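Hydrazine synthase subunit gamma (Candidatus Kuenenia stuttgartiensis, PDB 5C2V) reduces nitric oxide to hydroxylamine, the first half-reaction of hydrazine synthesis, and carries two heme c groups within a dimer of alpha-beta-gamma heterotrimers. Local coordinates at residues 211-216 with 249-254; 86-91 with 244-249. All coordinates share one frame; numbering follows the deposited sequence.

The two contacts lie side by side, their centres 11 Å apart, and both use the loop between helix 229-234 and strand 256-257. Contact 2 takes residues 244-249 of that loop, contact 1 takes 249-254, and Gly249 belongs to both. The segments alternate along the chain: 86-91, 211-216, 244-249, 249-254. A probable backbone hydrogen bond, Leu250 N to Gly86 O at 3.0 Å, ties the pair together. Contact 1 lies within the cytochrome c region and reaches heme 2. Contact 2 sets that region against Gly86 and Trp88; the same segment goes on to Lys89 and Asn90 of the heme 1 pocket. The shared loop therefore runs between parts of the chain that serve the two hemes.

Contact 1 of 2, residues 211-216 with 249-254; sequences TGRVGV and GLDLVK. With HEC (heme c), chain B.
Two irregular loops of the cytochrome c region, at the pocket of heme 2, are paired here through Arg213 and Asp251. The bonding is reciprocal. Arg213 N donates to Asp251 OD2 at 2.8 Å, and Asp251 N donates to Arg213 O at 2.7 Å. Both bonds are fairly straight, but Arg213 N meets the carboxylate oxygen from above its plane, 47° out of it. Asp251 CG stands anti to its carbonyl carbon, beside its own N (chi1 -74°), which places the carboxylate on the Arg213 side. OD2 also accepts from His272 NE2, so this buried oxygen is held by two donors.

The Arg213 and Asp251 side chains lie side by side, yet the guanidinium goes on to other partners. Its NE forms a salt bridge with Asp273, its NH1 is hydrogen-bonded to Val287 O, and the group makes a cation-pi contact with Phe227. Thr211 O lies over one guanidinium face, offset toward the rim. Further along, Leu250 CD2 packs on Gly215 CA at 3.5 Å. At the start of 211-216, Thr211 OG1 donates to the heme 2 propionate oxygen O1D at 2.7 Å.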
loop_
_atom_site.group_PDB
_atom_site.type_symbol
_atom_site.label_atom_id
_atom_site.label_comp_id
_atom_site.label_asym_id
_atom_site.label_seq_id
_atom_site.Cartn_x
_atom_site.Cartn_y
_atom_site.Cartn_z
ATOM N N THR C 211 -44.973 -40.214 -6.114
ATOM C CA THR C 211 -43.798 -39.514 -6.616
ATOM C C THR C 211 -43.410 -38.333 -5.732
ATOM O O THR C 211 -42.444 -37.629 -6.019
ATOM C CB THR C 211 -44.018 -39.009 -8.052
ATOM O OG1 THR C 211 -45.192 -38.189 -8.096
ATOM C CG2 THR C 211 -44.177 -40.178 -9.010
ATOM N N GLY C 212 -44.165 -38.118 -4.659
ATOM C CA GLY C 212 -43.875 -37.033 -3.740
ATOM C C GLY C 212 -42.549 -37.235 -3.035
ATOM O O GLY C 212 -42.326 -38.265 -2.399
ATOM N N ARG C 213 -41.662 -36.251 -3.147
ATOM C CA ARG C 213 -40.340 -36.345 -2.539
ATOM C C ARG C 213 -40.377 -35.831 -1.104
ATOM O O ARG C 213 -40.716 -34.673 -0.861
ATOM C CB ARG C 213 -39.310 -35.561 -3.355
ATOM C CG ARG C 213 -39.361 -35.824 -4.854
ATOM C CD ARG C 213 -39.317 -37.309 -5.169
ATOM N NE ARG C 213 -39.414 -37.563 -6.603
ATOM C CZ ARG C 213 -39.665 -38.754 -7.136
ATOM N NH1 ARG C 213 -39.849 -39.808 -6.352
ATOM N NH2 ARG C 213 -39.734 -38.893 -8.453
ATOM N N VAL C 214 -40.026 -36.694 -0.157
ATOM C CA VAL C 214 -40.088 -36.332 1.255
ATOM C C VAL C 214 -38.729 -36.436 1.937
ATOM O O VAL C 214 -37.737 -36.821 1.319
ATOM C CB VAL C 214 -41.093 -37.219 2.014
ATOM C CG1 VAL C 214 -42.504 -36.976 1.504
ATOM C CG2 VAL C 214 -40.714 -38.686 1.878
ATOM N N GLY C 215 -38.697 -36.092 3.221
ATOM C CA GLY C 215 -37.469 -36.121 3.991
ATOM C C GLY C 215 -37.227 -37.457 4.662
ATOM O O GLY C 215 -38.047 -38.370 4.560
ATOM N N VAL C 216 -36.099 -37.568 5.355
ATOM C CA VAL C 216 -35.737 -38.808 6.029
ATOM C C VAL C 216 -36.674 -39.090 7.201
ATOM O O VAL C 216 -36.881 -40.243 7.576
ATOM C CB VAL C 216 -34.273 -38.774 6.526
ATOM C CG1 VAL C 216 -33.318 -38.647 5.349
ATOM C CG2 VAL C 216 -34.061 -37.630 7.510
ATOM N N GLY C 249 -34.846 -34.764 -2.915
ATOM C CA GLY C 249 -35.685 -33.578 -2.937
ATOM C C GLY C 249 -36.642 -33.476 -1.762
ATOM O O GLY C 249 -36.897 -34.459 -1.065
ATOM N N LEU C 250 -37.167 -32.275 -1.539
ATOM C CA LEU C 250 -38.198 -32.061 -0.534
ATOM C C LEU C 250 -39.387 -31.344 -1.157
ATOM O O LEU C 250 -39.298 -30.168 -1.491
ATOM C CB LEU C 250 -37.654 -31.248 0.642
ATOM C CG LEU C 250 -36.532 -31.881 1.462
ATOM C CD1 LEU C 250 -35.959 -30.886 2.460
ATOM C CD2 LEU C 250 -37.061 -33.107 2.171
ATOM N N ASP C 251 -40.508 -32.047 -1.284
ATOM C CA ASP C 251 -41.699 -31.476 -1.904
ATOM C C ASP C 251 -42.655 -30.908 -0.862
ATOM O O ASP C 251 -42.783 -31.443 0.238
ATOM C CB ASP C 251 -42.420 -32.523 -2.754
ATOM C CG ASP C 251 -41.695 -32.824 -4.053
ATOM O OD1 ASP C 251 -40.878 -31.988 -4.492
ATOM O OD2 ASP C 251 -41.954 -33.899 -4.640
ATOM N N LEU C 252 -43.319 -29.812 -1.213
ATOM C CA LEU C 252 -44.303 -29.212 -0.322
ATOM C C LEU C 252 -45.664 -29.895 -0.456
ATOM O O LEU C 252 -46.542 -29.713 0.386
ATOM C CB LEU C 252 -44.434 -27.712 -0.593
ATOM C CG LEU C 252 -43.636 -26.790 0.336
ATOM C CD1 LEU C 252 -42.151 -27.120 0.307
ATOM C CD2 LEU C 252 -43.879 -25.327 -0.011
ATOM N N VAL C 253 -45.835 -30.681 -1.518
ATOM C CA VAL C 253 -47.076 -31.422 -1.740
ATOM C C VAL C 253 -46.796 -32.852 -2.197
ATOM O O VAL C 253 -45.754 -33.131 -2.793
ATOM C CB VAL C 253 -47.978 -30.734 -2.790
ATOM C CG1 VAL C 253 -48.388 -29.343 -2.327
ATOM C CG2 VAL C 253 -47.275 -30.671 -4.136
ATOM N N LYS C 254 -47.718 -33.761 -1.894
ATOM C CA LYS C 254 -47.582 -35.155 -2.306
ATOM C C LYS C 254 -48.288 -35.485 -3.622
ATOM O O LYS C 254 -48.080 -36.559 -4.185
ATOM C CB LYS C 254 -48.116 -36.080 -1.211
ATOM C CG LYS C 254 -47.606 -35.756 0.179
ATOM C CD LYS C 254 -48.197 -36.703 1.207
ATOM C CE LYS C 254 -47.682 -36.391 2.599
ATOM N NZ LYS C 254 -48.193 -37.359 3.607
HETATM FE FE HEC B . -49.082 -41.689 -15.328
HETATM C CHA HEC B . -46.950 -39.000 -15.162
HETATM C CHB HEC B . -47.287 -42.959 -17.949
HETATM C CHC HEC B . -50.743 -44.694 -15.014
HETATM C CHD HEC B . -51.124 -40.312 -12.967
HETATM N NA HEC B . -47.408 -41.102 -16.351
HETATM C C1A HEC B . -46.709 -39.926 -16.155
HETATM C C2A HEC B . -45.681 -39.846 -17.174
HETATM C C3A HEC B . -45.773 -40.935 -17.943
HETATM C C4A HEC B . -46.860 -41.751 -17.441
HETATM C CMA HEC B . -44.876 -41.266 -19.156
HETATM C CAA HEC B . -44.661 -38.698 -17.347
HETATM C CBA HEC B . -45.387 -37.434 -17.798
HETATM C CGA HEC B . -44.446 -36.258 -17.743
HETATM O O1A HEC B . -44.775 -35.199 -18.334
HETATM O O2A HEC B . -43.366 -36.383 -17.112
HETATM N NB HEC B . -49.080 -43.477 -16.353
HETATM C C1B HEC B . -48.144 -43.829 -17.308
HETATM C C2B HEC B . -48.219 -45.262 -17.503
HETATM C C3B HEC B . -49.178 -45.740 -16.697
HETATM C C4B HEC B . -49.736 -44.626 -15.954
HETATM C CMB HEC B . -47.344 -46.067 -18.491
HETATM C CAB HEC B . -49.624 -47.215 -16.550
HETATM C CBB HEC B . -48.525 -48.042 -15.846
HETATM N NC HEC B . -50.646 -42.379 -14.201
HETATM C C1C HEC B . -51.178 -43.654 -14.219
HETATM C C2C HEC B . -52.185 -43.729 -13.178
HETATM C C3C HEC B . -52.369 -42.494 -12.698
HETATM C C4C HEC B . -51.351 -41.636 -13.275
HETATM C CMC HEC B . -53.131 -44.932 -12.966
HETATM C CAC HEC B . -53.390 -42.064 -11.617
HETATM C CBC HEC B . -53.041 -42.703 -10.254
HETATM N ND HEC B . -49.079 -39.883 -14.273
HETATM C C1D HEC B . -49.961 -39.620 -13.228
HETATM C C2D HEC B . -49.454 -38.504 -12.459
HETATM C C3D HEC B . -48.147 -38.094 -13.154
HETATM C C4D HEC B . -47.997 -39.008 -14.264
HETATM C CMD HEC B . -50.099 -37.861 -11.211
HETATM C CAD HEC B . -47.180 -36.959 -12.753
HETATM C CBD HEC B . -46.535 -37.296 -11.414
HETATM C CGD HEC B . -45.378 -36.370 -11.159
HETATM O O1D HEC B . -44.689 -36.542 -10.119
HETATM O O2D HEC B . -45.143 -35.461 -11.996
#

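Contact 2 of 2, residues 86-91 with 244-249; sequences GSWKNT and NTPIIG. With CA (calcium ion), chain U; CA (calcium ion), chain S; HEC (heme c), chain V.
Trp88 and Pro246 meet in a buried proline-tryptophan CH-pi contact, next to the heme 1 pocket and two calcium sites. Pro246 lies over one face of the indole. Its CB is 4.1 Å from the centroid of the Trp88 five-membered ring and only 15° off the ring normal. Its CG touches Trp88 CG at 3.9 Å. Trp88 CG stands anti to the carbonyl carbon (chi1 -57°), and chi2 of 96° turns the indole so that its face receives the proline.

The other neighbours in 244-249 come from different sides. Gly249 CA lies at the ring edge, near its plane, while Ile248 O approaches CD1 obliquely. Gly249 CA also makes a CA-H...O contact with Gly86 O at 3.5 Å. No hydrogen bond joins the two segments. Between them the contact is mainly apolar and CH-pi packing.

Ser87, Lys89 and Asn90 of 86-91 meet bound groups. Ser87 binds one calcium ion through its O at 2.4 Å and through OG. Asn90 belongs to a second calcium site, with Ser267, Gly268 and Thr269; its side-chain amide is modelled with ND2 nearer the ion than OD1, so its placement is doubtful. Lys89 CD packs against the heme 1 propionate oxygen O2D at 3.4 Å.

Trp88 NE1 is hydrogen-bonded to Tyr578 OH of the alpha subunit, and the indole stacks edge-to-face with Trp214 of the beta subunit. The polar edge of the indole is satisfied by a neighbouring subunit, consistent with the indole being held in part by the neighbouring subunits of the complex.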
loop_
_atom_site.group_PDB
_atom_site.type_symbol
_atom_site.label_atom_id
_atom_site.label_comp_id
_atom_site.label_asym_id
_atom_site.label_seq_id
_atom_site.Cartn_x
_atom_site.Cartn_y
_atom_site.Cartn_z
ATOM N N GLY C 86 -35.125 -26.631 -2.351
ATOM C CA GLY C 86 -34.832 -28.049 -2.281
ATOM C C GLY C 86 -35.913 -28.859 -2.968
ATOM O O GLY C 86 -35.834 -30.084 -3.051
ATOM N N SER C 87 -36.933 -28.162 -3.459
ATOM C CA SER C 87 -38.008 -28.781 -4.224
ATOM C C SER C 87 -37.795 -28.520 -5.704
ATOM O O SER C 87 -37.969 -27.394 -6.158
ATOM C CB SER C 87 -39.368 -28.235 -3.793
ATOM O OG SER C 87 -39.462 -26.844 -4.040
ATOM N N TRP C 88 -37.453 -29.565 -6.451
ATOM C CA TRP C 88 -37.026 -29.422 -7.841
ATOM C C TRP C 88 -38.164 -29.563 -8.847
ATOM O O TRP C 88 -39.078 -30.364 -8.655
ATOM C CB TRP C 88 -35.941 -30.453 -8.158
ATOM C CG TRP C 88 -34.758 -30.359 -7.253
ATOM C CD1 TRP C 88 -34.525 -31.090 -6.125
ATOM C CD2 TRP C 88 -33.644 -29.472 -7.395
ATOM N NE1 TRP C 88 -33.331 -30.716 -5.557
ATOM C CE2 TRP C 88 -32.771 -29.724 -6.317
ATOM C CE3 TRP C 88 -33.299 -28.491 -8.329
ATOM C CZ2 TRP C 88 -31.575 -29.030 -6.150
ATOM C CZ3 TRP C 88 -32.113 -27.803 -8.161
ATOM C CH2 TRP C 88 -31.264 -28.076 -7.079
ATOM N N LYS C 89 -38.102 -28.779 -9.922
ATOM C CA LYS C 89 -39.083 -28.890 -10.997
ATOM C C LYS C 89 -38.473 -28.978 -12.394
ATOM O O LYS C 89 -37.779 -28.073 -12.857
ATOM C CB LYS C 89 -40.065 -27.720 -10.953
ATOM C CG LYS C 89 -41.094 -27.833 -9.851
ATOM C CD LYS C 89 -42.005 -29.033 -10.038
ATOM C CE LYS C 89 -43.190 -28.964 -9.088
ATOM N NZ LYS C 89 -42.756 -28.776 -7.675
ATOM N N ASN C 90 -38.756 -30.103 -13.042
ATOM C CA ASN C 90 -38.486 -30.349 -14.453
ATOM C C ASN C 90 -39.144 -29.268 -15.318
ATOM O O ASN C 90 -40.270 -28.853 -15.048
ATOM C CB ASN C 90 -38.987 -31.772 -14.782
ATOM C CG ASN C 90 -39.344 -31.995 -16.247
ATOM O OD1 ASN C 90 -38.890 -31.298 -17.144
ATOM N ND2 ASN C 90 -40.179 -32.998 -16.484
ATOM N N THR C 91 -38.439 -28.799 -16.345
ATOM C CA THR C 91 -38.972 -27.742 -17.208
ATOM C C THR C 91 -40.131 -28.265 -18.051
ATOM O O THR C 91 -39.993 -29.249 -18.777
ATOM C CB THR C 91 -37.888 -27.155 -18.137
ATOM O OG1 THR C 91 -36.829 -26.599 -17.348
ATOM C CG2 THR C 91 -38.476 -26.064 -19.024
ATOM N N ASN C 244 -27.332 -35.447 -14.166
ATOM C CA ASN C 244 -28.299 -34.782 -15.030
ATOM C C ASN C 244 -29.579 -34.455 -14.273
ATOM O O ASN C 244 -30.253 -33.466 -14.566
ATOM C CB ASN C 244 -28.622 -35.652 -16.249
ATOM C CG ASN C 244 -27.482 -35.708 -17.247
ATOM O OD1 ASN C 244 -26.820 -34.703 -17.509
ATOM N ND2 ASN C 244 -27.247 -36.886 -17.814
ATOM N N THR C 245 -29.913 -35.301 -13.301
ATOM C CA THR C 245 -31.136 -35.152 -12.517
ATOM C C THR C 245 -30.869 -35.380 -11.033
ATOM O O THR C 245 -29.990 -36.162 -10.674
ATOM C CB THR C 245 -32.225 -36.143 -12.974
ATOM O OG1 THR C 245 -31.901 -37.460 -12.511
ATOM C CG2 THR C 245 -32.324 -36.164 -14.481
ATOM N N PRO C 246 -31.627 -34.694 -10.163
ATOM C CA PRO C 246 -31.503 -34.922 -8.719
ATOM C C PRO C 246 -32.076 -36.268 -8.286
ATOM O O PRO C 246 -33.139 -36.664 -8.763
ATOM C CB PRO C 246 -32.311 -33.770 -8.115
ATOM C CG PRO C 246 -33.313 -33.433 -9.164
ATOM C CD PRO C 246 -32.599 -33.630 -10.470
ATOM N N ILE C 247 -31.372 -36.966 -7.400
ATOM C CA ILE C 247 -31.890 -38.194 -6.809
ATOM C C ILE C 247 -32.494 -37.937 -5.426
ATOM O O ILE C 247 -32.927 -38.868 -4.748
ATOM C CB ILE C 247 -30.803 -39.284 -6.709
ATOM C CG1 ILE C 247 -29.582 -38.771 -5.946
ATOM C CG2 ILE C 247 -30.402 -39.760 -8.098
ATOM C CD1 ILE C 247 -28.440 -39.769 -5.897
ATOM N N ILE C 248 -32.513 -36.672 -5.012
ATOM C CA ILE C 248 -33.134 -36.276 -3.746
ATOM C C ILE C 248 -34.046 -35.067 -3.934
ATOM O O ILE C 248 -34.031 -34.427 -4.986
ATOM C CB ILE C 248 -32.086 -35.929 -2.666
ATOM C CG1 ILE C 248 -31.303 -34.675 -3.061
ATOM C CG2 ILE C 248 -31.153 -37.106 -2.414
ATOM C CD1 ILE C 248 -30.311 -34.221 -2.012
ATOM N N GLY C 249 -34.846 -34.764 -2.915
ATOM C CA GLY C 249 -35.685 -33.578 -2.937
ATOM C C GLY C 249 -36.642 -33.476 -1.762
ATOM O O GLY C 249 -36.897 -34.459 -1.065
HETATM CA CA CA U . -38.314 -25.076 -5.905
HETATM CA CA CA S . -39.793 -33.247 -18.540
HETATM FE FE HEC V . -41.553 -21.649 -17.817
HETATM C CHA HEC V . -43.587 -24.063 -16.458
HETATM C CHB HEC V . -44.093 -20.680 -19.876
HETATM C CHC HEC V . -39.603 -19.063 -19.008
HETATM C CHD HEC V . -38.779 -23.041 -16.366
HETATM N NA HEC V . -43.507 -22.242 -18.085
HETATM C C1A HEC V . -44.132 -23.311 -17.477
HETATM C C2A HEC V . -45.431 -23.495 -18.105
HETATM C C3A HEC V . -45.564 -22.549 -19.048
HETATM C C4A HEC V . -44.357 -21.750 -19.052
HETATM C CMA HEC V . -46.768 -22.313 -19.989
HETATM C CAA HEC V . -46.466 -24.582 -17.718
HETATM C CBA HEC V . -46.740 -25.541 -18.876
HETATM C CGA HEC V . -47.780 -26.556 -18.476
HETATM O O1A HEC V . -48.185 -26.568 -17.285
HETATM O O2A HEC V . -48.203 -27.355 -19.352
HETATM N NB HEC V . -41.755 -20.209 -19.288
HETATM C C1B HEC V . -42.987 -19.860 -19.808
HETATM C C2B HEC V . -42.911 -18.486 -20.260
HETATM C C3B HEC V . -41.670 -18.039 -20.029
HETATM C C4B HEC V . -40.919 -19.114 -19.409
HETATM C CMB HEC V . -44.073 -17.707 -20.914
HETATM C CAB HEC V . -41.107 -16.633 -20.341
HETATM C CBB HEC V . -41.729 -15.570 -19.408
HETATM N NC HEC V . -39.552 -21.152 -17.725
HETATM C C1C HEC V . -38.962 -20.022 -18.253
HETATM C C2C HEC V . -37.601 -19.952 -17.762
HETATM C C3C HEC V . -37.336 -21.114 -17.151
HETATM C C4C HEC V . -38.582 -21.852 -17.036
HETATM C CMC HEC V . -36.553 -18.933 -18.268
HETATM C CAC HEC V . -35.984 -21.539 -16.530
HETATM C CBC HEC V . -35.652 -20.651 -15.311
HETATM N ND HEC V . -41.223 -23.343 -16.653
HETATM C C1D HEC V . -39.998 -23.607 -16.041
HETATM C C2D HEC V . -40.206 -24.581 -14.993
HETATM C C3D HEC V . -41.706 -24.902 -15.023
HETATM C C4D HEC V . -42.257 -24.087 -16.083
HETATM C CMD HEC V . -39.142 -25.175 -14.046
HETATM C CAD HEC V . -42.471 -25.879 -14.108
HETATM C CBD HEC V . -42.788 -25.166 -12.797
HETATM C CGD HEC V . -43.553 -26.091 -11.889
HETATM O O1D HEC V . -43.908 -25.670 -10.758
HETATM O O2D HEC V . -43.806 -27.251 -12.300
HETATM O O HOH W 1 -41.365 -31.703 -19.523
HETATM O O HOH W 2 -38.108 -32.440 -19.992
HETATM O O HOH W 3 -38.282 -25.238 -8.309
HETATM O O HOH W 4 -42.120 -20.671 -16.050
#